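Local atomic coordinates of lipoxygenase (Cyanothece sp., PDB entry 5EK8), a protein that probably uses a non-heme iron to insert molecular oxygen into polyunsaturated fatty acids, as a lipoxygenase with 9R specificity. Residues E430-A433 and T434-W437. Residues are numbered along the deposited sequence; the frame is centred on the assembly and turned at random.
Sequences EVVA and TYDW
Val431 O, at the C-terminal end of helix 421-432, meets Thr434 and Tyr435 as the chain leaves the helix through a type I beta turn running from Val432 to Tyr435. Two donors of Thr434 grip this one oxygen. OG1 of Thr434 donates to Val431 O over 2.8 Å, tilted 20° from the carbonyl plane, while the amide N of the same residue reaches Val431 O at 3.1 Å from well above that plane. With chi1 at 77°, OG1 sits between its own backbone N and carbonyl carbon, turned back to the helix end, and the methyl CG2 is left to lie against Glu430 O.

The same oxygen also stands over the centre of the Tyr435 ring, 3.3 Å above its plane, so the phenol spreads across the carbonyl that Thr434 holds. Farther out, Tyr435 runs alongside Val431, both side chains pointing the same way, with CZ of Tyr435 3.7 Å from CB of Val431. Near the root of the ring, CD2 of Tyr435 touches CG2 of Val432 more loosely, at 4.2 Å. Were Tyr435 cut back to an alanine, the side of Val431 would probably face a gap and its carbonyl oxygen would lose the ring that lies across it.

Beyond this shell, Ile357, Lys362 and Gln366 of helix 337-377, which also supplies the iron ligands His359 and His364, touch Tyr435, so the turn packs against a helix of the metal site, though Val432's side chain is still about 14 Å from the iron. Past the turn, Asp436 makes a salt bridge to Arg539. The turn itself is closed by a weak bond from Tyr435 N to Val432 O, and a water donates to Val432 O at 2.8 Å and to Tyr435 O at 3.2 Å.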
loop_
_atom_site.group_PDB
_atom_site.type_symbol
_atom_site.label_atom_id
_atom_site.label_comp_id
_atom_site.label_asym_id
_atom_site.label_seq_id
_atom_site.Cartn_x
_atom_site.Cartn_y
_atom_site.Cartn_z
ATOM N N GLU A 430 -0.034 6.253 -15.138
ATOM C CA GLU A 430 -1.314 6.420 -15.823
ATOM C C GLU A 430 -2.490 6.369 -14.854
ATOM O O GLU A 430 -3.257 7.330 -14.760
ATOM C CB GLU A 430 -1.506 5.359 -16.910
ATOM C CG GLU A 430 -0.966 5.757 -18.272
ATOM C CD GLU A 430 -1.002 4.617 -19.274
ATOM O OE1 GLU A 430 -1.641 3.585 -18.980
ATOM O OE2 GLU A 430 -0.389 4.748 -20.356
ATOM N N VAL A 431 -2.643 5.266 -14.121
ATOM C CA VAL A 431 -3.848 5.169 -13.289
ATOM C C VAL A 431 -3.799 6.052 -12.031
ATOM O O VAL A 431 -4.834 6.564 -11.598
ATOM C CB VAL A 431 -4.143 3.718 -12.876
ATOM C CG1 VAL A 431 -4.599 2.925 -14.085
ATOM C CG2 VAL A 431 -2.926 3.075 -12.223
ATOM N N VAL A 432 -2.615 6.251 -11.453
ATOM C CA VAL A 432 -2.524 7.031 -10.216
ATOM C C VAL A 432 -2.779 8.509 -10.524
ATOM O O VAL A 432 -3.251 9.262 -9.670
ATOM C CB VAL A 432 -1.153 6.839 -9.503
ATOM C CG1 VAL A 432 -1.005 7.793 -8.324
ATOM C CG2 VAL A 432 -1.002 5.398 -9.018
ATOM N N ALA A 433 -2.515 8.916 -11.763
ATOM C CA ALA A 433 -2.811 10.288 -12.171
ATOM C C ALA A 433 -4.316 10.583 -12.230
ATOM O O ALA A 433 -4.711 11.710 -12.525
ATOM C CB ALA A 433 -2.171 10.585 -13.515
ATOM N N THR A 434 -5.151 9.586 -11.938
ATOM C CA THR A 434 -6.602 9.763 -12.000
ATOM C C THR A 434 -7.325 9.432 -10.691
ATOM O O THR A 434 -8.539 9.623 -10.587
ATOM C CB THR A 434 -7.226 8.888 -13.103
ATOM O OG1 THR A 434 -7.301 7.529 -12.649
ATOM C CG2 THR A 434 -6.401 8.952 -14.373
ATOM N N TYR A 435 -6.594 8.932 -9.699
ATOM C CA TYR A 435 -7.217 8.473 -8.457
ATOM C C TYR A 435 -7.476 9.608 -7.481
ATOM O O TYR A 435 -6.543 10.259 -7.016
ATOM C CB TYR A 435 -6.351 7.406 -7.781
ATOM C CG TYR A 435 -6.313 6.078 -8.507
ATOM C CD1 TYR A 435 -7.386 5.656 -9.280
ATOM C CD2 TYR A 435 -5.200 5.245 -8.416
ATOM C CE1 TYR A 435 -7.352 4.438 -9.945
ATOM C CE2 TYR A 435 -5.158 4.018 -9.077
ATOM C CZ TYR A 435 -6.238 3.627 -9.842
ATOM O OH TYR A 435 -6.214 2.427 -10.510
ATOM N N ASP A 436 -8.748 9.842 -7.174
ATOM C CA ASP A 436 -9.128 10.850 -6.187
ATOM C C ASP A 436 -10.154 10.275 -5.203
ATOM O O ASP A 436 -10.760 9.236 -5.463
ATOM C CB ASP A 436 -9.678 12.102 -6.882
ATOM C CG ASP A 436 -10.051 13.202 -5.905
ATOM O OD1 ASP A 436 -9.152 13.687 -5.185
ATOM O OD2 ASP A 436 -11.244 13.572 -5.850
ATOM N N TRP A 437 -10.346 10.955 -4.076
ATOM C CA TRP A 437 -11.242 10.489 -3.024
ATOM C C TRP A 437 -12.701 10.905 -3.215
ATOM O O TRP A 437 -13.602 10.258 -2.682
ATOM C CB TRP A 437 -10.756 11.000 -1.667
ATOM C CG TRP A 437 -10.533 12.483 -1.645
ATOM C CD1 TRP A 437 -9.362 13.137 -1.893
ATOM C CD2 TRP A 437 -11.508 13.500 -1.368
ATOM N NE1 TRP A 437 -9.545 14.492 -1.781
ATOM C CE2 TRP A 437 -10.854 14.742 -1.461
ATOM C CE3 TRP A 437 -12.867 13.478 -1.045
ATOM C CZ2 TRP A 437 -11.514 15.955 -1.249
ATOM C CZ3 TRP A 437 -13.522 14.682 -0.841
ATOM C CH2 TRP A 437 -12.844 15.903 -0.941
HETATM O O HOH W 1 -3.388 9.832 -6.921
#